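Local coordinates for CBS domain protein (Shewanella oneidensis, PDB 3LHH) that binds adenosine monophosphate through its pair of CBS domains, which form one part of a longer membrane protein that probably also binds flavin adenine dinucleotide, at residues V49-L61 / S73-D86. Sequence-based numbering, arbitrary orientation.
With AMP (adenosine monophosphate), chain B.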
loop_
_atom_site.group_PDB
_atom_site.type_symbol
_atom_site.label_atom_id
_atom_site.label_comp_id
_atom_site.label_asym_id
_atom_site.label_seq_id
_atom_site.Cartn_x
_atom_site.Cartn_y
_atom_site.Cartn_z
ATOM N N VAL A 49 9.265 -2.821 -0.455
ATOM C CA VAL A 49 8.597 -4.076 -0.125
ATOM C C VAL A 49 8.253 -4.770 -1.455
ATOM O O VAL A 49 7.403 -4.284 -2.192
ATOM C CB VAL A 49 7.297 -3.849 0.668
ATOM C CG1 VAL A 49 6.532 -5.165 0.836
ATOM C CG2 VAL A 49 7.581 -3.195 2.033
ATOM N N PRO A 50 8.915 -5.901 -1.762
ATOM C CA PRO A 50 8.719 -6.615 -3.035
ATOM C C PRO A 50 7.265 -7.039 -3.212
ATOM O O PRO A 50 6.604 -7.340 -2.218
ATOM C CB PRO A 50 9.577 -7.879 -2.870
ATOM C CG PRO A 50 10.437 -7.643 -1.647
ATOM C CD PRO A 50 9.659 -6.715 -0.784
ATOM N N ARG A 51 6.780 -7.098 -4.449
ATOM C CA ARG A 51 5.395 -7.500 -4.693
ATOM C C ARG A 51 5.008 -8.835 -4.040
ATOM O O ARG A 51 3.848 -9.044 -3.709
ATOM C CB ARG A 51 5.081 -7.539 -6.185
ATOM C CG ARG A 51 5.923 -8.510 -6.974
ATOM C CD ARG A 51 5.553 -8.490 -8.452
ATOM N NE ARG A 51 4.343 -9.268 -8.756
ATOM C CZ ARG A 51 3.372 -8.828 -9.548
ATOM N NH1 ARG A 51 3.456 -7.623 -10.118
ATOM N NH2 ARG A 51 2.324 -9.587 -9.785
ATOM N N SER A 52 5.962 -9.741 -3.855
ATOM C CA SER A 52 5.632 -11.023 -3.226
ATOM C C SER A 52 5.383 -10.903 -1.720
ATOM O O SER A 52 4.712 -11.752 -1.126
ATOM C CB SER A 52 6.703 -12.078 -3.511
ATOM O OG SER A 52 7.923 -11.756 -2.880
ATOM N N ASP A 53 5.916 -9.846 -1.112
ATOM C CA ASP A 53 5.738 -9.611 0.320
ATOM C C ASP A 53 4.544 -8.706 0.623
ATOM O O ASP A 53 4.248 -8.462 1.789
ATOM C CB ASP A 53 7.003 -8.994 0.943
ATOM C CG ASP A 53 8.198 -9.953 0.955
ATOM O OD1 ASP A 53 8.074 -11.095 0.464
ATOM O OD2 ASP A 53 9.271 -9.557 1.467
ATOM N N ILE A 54 3.875 -8.186 -0.410
ATOM C CA ILE A 54 2.741 -7.290 -0.192
ATOM C C ILE A 54 1.506 -8.008 0.326
ATOM O O ILE A 54 1.044 -8.966 -0.281
ATOM C CB ILE A 54 2.325 -6.530 -1.469
ATOM C CG1 ILE A 54 3.428 -5.565 -1.917
ATOM C CG2 ILE A 54 1.037 -5.769 -1.218
ATOM C CD1 ILE A 54 3.054 -4.735 -3.137
ATOM N N VAL A 55 0.952 -7.525 1.437
ATOM C CA VAL A 55 -0.283 -8.086 1.977
ATOM C C VAL A 55 -1.423 -7.203 1.524
ATOM O O VAL A 55 -1.411 -6.007 1.803
ATOM C CB VAL A 55 -0.250 -8.113 3.526
ATOM C CG1 VAL A 55 -1.570 -8.596 4.077
ATOM C CG2 VAL A 55 0.906 -8.979 4.020
ATOM N N PHE A 56 -2.407 -7.771 0.831
ATOM C CA PHE A 56 -3.396 -6.952 0.127
ATOM C C PHE A 56 -4.826 -7.457 0.277
ATOM O O PHE A 56 -5.050 -8.612 0.627
ATOM C CB PHE A 56 -3.041 -6.847 -1.364
ATOM C CG PHE A 56 -3.127 -8.160 -2.110
ATOM C CD1 PHE A 56 -2.009 -8.968 -2.243
ATOM C CD2 PHE A 56 -4.318 -8.570 -2.694
ATOM C CE1 PHE A 56 -2.078 -10.173 -2.933
ATOM C CE2 PHE A 56 -4.402 -9.777 -3.380
ATOM C CZ PHE A 56 -3.279 -10.578 -3.501
ATOM N N LEU A 57 -5.790 -6.579 0.029
ATOM C CA LEU A 57 -7.197 -6.966 0.033
ATOM C C LEU A 57 -7.756 -7.073 -1.396
ATOM O O LEU A 57 -7.319 -6.359 -2.294
ATOM C CB LEU A 57 -8.007 -5.974 0.858
ATOM C CG LEU A 57 -7.485 -5.700 2.276
ATOM C CD1 LEU A 57 -8.482 -4.854 3.043
ATOM C CD2 LEU A 57 -7.206 -6.979 3.019
ATOM N N ASP A 58 -8.707 -7.979 -1.604
ATOM C CA ASP A 58 -9.253 -8.236 -2.943
ATOM C C ASP A 58 -10.739 -7.909 -2.942
ATOM O O ASP A 58 -11.540 -8.520 -2.233
ATOM C CB ASP A 58 -8.999 -9.694 -3.362
ATOM C CG ASP A 58 -9.335 -9.980 -4.844
ATOM O OD1 ASP A 58 -10.206 -9.305 -5.442
ATOM O OD2 ASP A 58 -8.724 -10.919 -5.406
ATOM N N LEU A 59 -11.090 -6.903 -3.719
ATOM C CA LEU A 59 -12.468 -6.477 -3.837
ATOM C C LEU A 59 -13.347 -7.551 -4.448
ATOM O O LEU A 59 -14.564 -7.474 -4.333
ATOM C CB LEU A 59 -12.553 -5.228 -4.714
ATOM C CG LEU A 59 -12.082 -3.948 -4.061
ATOM C CD1 LEU A 59 -12.233 -2.797 -5.036
ATOM C CD2 LEU A 59 -12.886 -3.704 -2.789
ATOM N N ASN A 60 -12.745 -8.523 -5.136
ATOM C CA ASN A 60 -13.522 -9.634 -5.708
ATOM C C ASN A 60 -13.753 -10.788 -4.725
ATOM O O ASN A 60 -14.427 -11.772 -5.064
ATOM C CB ASN A 60 -12.901 -10.159 -7.014
ATOM C CG ASN A 60 -13.068 -9.168 -8.191
ATOM O OD1 ASN A 60 -12.247 -9.135 -9.110
ATOM N ND2 ASN A 60 -14.123 -8.362 -8.150
ATOM N N LEU A 61 -13.187 -10.658 -3.522
ATOM C CA LEU A 61 -13.383 -11.627 -2.447
ATOM C C LEU A 61 -14.459 -11.142 -1.496
ATOM O O LEU A 61 -14.743 -9.949 -1.454
ATOM C CB LEU A 61 -12.095 -11.863 -1.664
ATOM C CG LEU A 61 -10.951 -12.541 -2.401
ATOM C CD1 LEU A 61 -9.811 -12.800 -1.420
ATOM C CD2 LEU A 61 -11.440 -13.852 -3.064
ATOM N N SER A 73 -2.844 -9.718 10.359
ATOM C CA SER A 73 -1.702 -8.878 10.023
ATOM C C SER A 73 -1.618 -7.684 10.984
ATOM O O SER A 73 -2.648 -7.212 11.471
ATOM C CB SER A 73 -1.847 -8.387 8.579
ATOM O OG SER A 73 -0.870 -7.411 8.294
ATOM N N PRO A 74 -0.392 -7.201 11.268
ATOM C CA PRO A 74 -0.203 -5.982 12.075
ATOM C C PRO A 74 -0.325 -4.674 11.257
ATOM O O PRO A 74 -0.450 -3.611 11.856
ATOM C CB PRO A 74 1.244 -6.107 12.580
ATOM C CG PRO A 74 1.895 -7.200 11.718
ATOM C CD PRO A 74 0.879 -7.678 10.706
ATOM N N HIS A 75 -0.273 -4.741 9.930
ATOM C CA HIS A 75 -0.200 -3.512 9.105
ATOM C C HIS A 75 -1.355 -2.528 9.255
ATOM O O HIS A 75 -2.498 -2.928 9.358
ATOM C CB HIS A 75 -0.025 -3.854 7.628
ATOM C CG HIS A 75 1.141 -4.750 7.369
ATOM N ND1 HIS A 75 2.391 -4.506 7.907
ATOM C CD2 HIS A 75 1.253 -5.887 6.642
ATOM C CE1 HIS A 75 3.222 -5.456 7.513
ATOM N NE2 HIS A 75 2.558 -6.304 6.744
ATOM N N SER A 76 -1.044 -1.233 9.239
ATOM C CA SER A 76 -2.072 -0.204 9.356
ATOM C C SER A 76 -2.825 0.050 8.061
ATOM O O SER A 76 -3.976 0.488 8.081
ATOM C CB SER A 76 -1.452 1.138 9.824
ATOM O OG SER A 76 -0.798 0.975 11.061
ATOM N N ARG A 77 -2.163 -0.165 6.932
ATOM C CA ARG A 77 -2.779 0.113 5.639
ATOM C C ARG A 77 -2.579 -1.043 4.658
ATOM O O ARG A 77 -1.546 -1.695 4.656
ATOM C CB ARG A 77 -2.235 1.424 5.040
ATOM C CG ARG A 77 -2.168 2.592 6.030
ATOM C CD ARG A 77 -2.006 3.949 5.337
ATOM N NE ARG A 77 -3.297 4.493 4.923
ATOM C CZ ARG A 77 -4.198 4.997 5.764
ATOM N NH1 ARG A 77 -3.953 5.034 7.072
ATOM N NH2 ARG A 77 -5.350 5.456 5.299
ATOM N N PHE A 78 -3.585 -1.287 3.826
ATOM C CA PHE A 78 -3.527 -2.389 2.864
ATOM C C PHE A 78 -3.863 -1.913 1.468
ATOM O O PHE A 78 -4.907 -1.304 1.266
ATOM C CB PHE A 78 -4.519 -3.477 3.262
ATOM C CG PHE A 78 -4.187 -4.133 4.574
ATOM C CD1 PHE A 78 -3.424 -5.281 4.603
ATOM C CD2 PHE A 78 -4.618 -3.586 5.775
ATOM C CE1 PHE A 78 -3.113 -5.910 5.828
ATOM C CE2 PHE A 78 -4.301 -4.197 6.995
ATOM C CZ PHE A 78 -3.547 -5.356 7.013
ATOM N N PRO A 79 -2.979 -2.205 0.497
ATOM C CA PRO A 79 -3.316 -2.044 -0.914
ATOM C C PRO A 79 -4.532 -2.901 -1.220
ATOM O O PRO A 79 -4.678 -3.990 -0.659
ATOM C CB PRO A 79 -2.088 -2.608 -1.638
ATOM C CG PRO A 79 -0.973 -2.631 -0.558
ATOM C CD PRO A 79 -1.696 -2.899 0.696
ATOM N N VAL A 80 -5.395 -2.405 -2.096
ATOM C CA VAL A 80 -6.618 -3.094 -2.476
ATOM C C VAL A 80 -6.648 -3.252 -3.975
ATOM O O VAL A 80 -6.495 -2.280 -4.724
ATOM C CB VAL A 80 -7.868 -2.280 -2.115
ATOM C CG1 VAL A 80 -9.114 -3.013 -2.586
ATOM C CG2 VAL A 80 -7.917 -2.018 -0.628
ATOM N N CYS A 81 -6.888 -4.468 -4.425
ATOM C CA CYS A 81 -6.881 -4.711 -5.840
ATOM C C CYS A 81 -8.111 -5.513 -6.248
ATOM O O CYS A 81 -9.023 -5.741 -5.439
ATOM C CB CYS A 81 -5.603 -5.455 -6.209
ATOM S SG CYS A 81 -5.608 -7.127 -5.574
ATOM N N ARG A 82 -8.141 -5.903 -7.519
ATOM C CA ARG A 82 -9.172 -6.802 -8.013
ATOM C C ARG A 82 -8.502 -8.015 -8.605
ATOM O O ARG A 82 -7.697 -7.902 -9.523
ATOM C CB ARG A 82 -10.049 -6.124 -9.056
ATOM C CG ARG A 82 -11.014 -5.123 -8.475
ATOM C CD ARG A 82 -12.125 -4.818 -9.453
ATOM N NE ARG A 82 -12.754 -3.533 -9.166
ATOM C CZ ARG A 82 -13.850 -3.381 -8.435
ATOM N NH1 ARG A 82 -14.456 -4.439 -7.909
ATOM N NH2 ARG A 82 -14.340 -2.164 -8.237
ATOM N N ASN A 83 -8.827 -9.174 -8.048
ATOM C CA ASN A 83 -8.273 -10.450 -8.498
ATOM C C ASN A 83 -6.789 -10.593 -8.197
ATOM O O ASN A 83 -6.358 -11.583 -7.619
ATOM C CB ASN A 83 -8.530 -10.669 -9.999
ATOM C CG ASN A 83 -9.990 -10.520 -10.367
ATOM O OD1 ASN A 83 -10.335 -9.835 -11.334
ATOM N ND2 ASN A 83 -10.858 -11.142 -9.585
ATOM N N ASN A 84 -6.002 -9.603 -8.591
ATOM C CA ASN A 84 -4.573 -9.666 -8.343
ATOM C C ASN A 84 -3.977 -8.282 -8.230
ATOM O O ASN A 84 -4.603 -7.282 -8.565
ATOM C CB ASN A 84 -3.843 -10.478 -9.429
ATOM C CG ASN A 84 -3.930 -9.829 -10.806
ATOM O OD1 ASN A 84 -3.256 -8.836 -11.083
ATOM N ND2 ASN A 84 -4.762 -10.395 -11.678
ATOM N N VAL A 85 -2.737 -8.259 -7.778
ATOM C CA VAL A 85 -2.040 -7.047 -7.418
ATOM C C VAL A 85 -1.727 -6.159 -8.634
ATOM O O VAL A 85 -1.446 -4.972 -8.491
ATOM C CB VAL A 85 -0.782 -7.439 -6.614
ATOM C CG1 VAL A 85 0.463 -7.351 -7.462
ATOM C CG2 VAL A 85 -0.676 -6.620 -5.355
ATOM N N ASP A 86 -1.820 -6.725 -9.835
ATOM C CA ASP A 86 -1.609 -5.944 -11.057
ATOM C C ASP A 86 -2.866 -5.228 -11.506
ATOM O O ASP A 86 -2.899 -4.626 -12.574
ATOM C CB ASP A 86 -1.041 -6.812 -12.181
ATOM C CG ASP A 86 0.405 -7.177 -11.940
ATOM O OD1 ASP A 86 1.266 -6.288 -12.118
ATOM O OD2 ASP A 86 0.674 -8.330 -11.540
HETATM P P AMP B . 2.988 -1.010 9.730
HETATM O O1P AMP B . 3.022 -2.517 9.871
HETATM O O2P AMP B . 1.707 -0.502 9.127
HETATM O O3P AMP B . 3.471 -0.232 10.931
HETATM O "O5'" AMP B . 4.179 -0.787 8.680
HETATM C "C5'" AMP B . 5.523 -1.110 9.053
HETATM C "C4'" AMP B . 6.299 -1.646 7.848
HETATM O "O4'" AMP B . 5.724 -2.864 7.348
HETATM C "C3'" AMP B . 6.266 -0.698 6.654
HETATM O "O3'" AMP B . 7.252 0.348 6.739
HETATM C "C2'" AMP B . 6.511 -1.645 5.499
HETATM O "O2'" AMP B . 7.893 -2.001 5.558
HETATM C "C1'" AMP B . 5.738 -2.884 5.908
HETATM N N9 AMP B . 4.317 -2.876 5.450
HETATM C C8 AMP B . 3.364 -2.000 5.826
HETATM N N7 AMP B . 2.166 -2.278 5.260
HETATM C C5 AMP B . 2.350 -3.364 4.486
HETATM C C6 AMP B . 1.487 -4.194 3.621
HETATM N N6 AMP B . 0.168 -3.908 3.445
HETATM N N1 AMP B . 2.059 -5.254 3.019
HETATM C C2 AMP B . 3.367 -5.554 3.191
HETATM N N3 AMP B . 4.207 -4.838 3.963
HETATM C C4 AMP B . 3.759 -3.750 4.621
#
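D58 OD1 is gripped by two backbone amides from opposite faces of its carboxylate: N83 N at 3.0 Å from across the contact and N60 N at 2.7 Å, which closes an Asx turn. CG of D58 lies anti to the backbone N (chi1 -171°), which carries the carboxylate to the bend after strand 77-81. The two segments belong to a CBS domain and form the parallel strand pair of a beta-alpha-beta unit whose crossover is helix 63-71. L57 N donates to P79 O, C81 N to L57 O and L59 N to C81 O. On the side facing that helix, L57 CG packs against F78 CB, whereas C81 SG meets the F56 ring obliquely, 3.5 Å from F56 CD2, and V85 CG2 lies over one face of it. R51 NH2 forms a salt bridge with D86 OD2 (2.7 Å), on its syn side, with V85 CG1 over the guanidinium face; R51 NH1 also bonds L149 O.

At the other end the segments form much of the AMP site. V55 meets the adenine with its backbone: V55 N donates to AMP N1 (3.0 Å), and AMP N6 donates to V55 O and R77 O. One face of the H75 imidazole lies against the base, with AMP C5 3.4 Å above the ring centre. S76 N donates to phosphate O2P, and H75 ND1 to O1P at 2.9 Å.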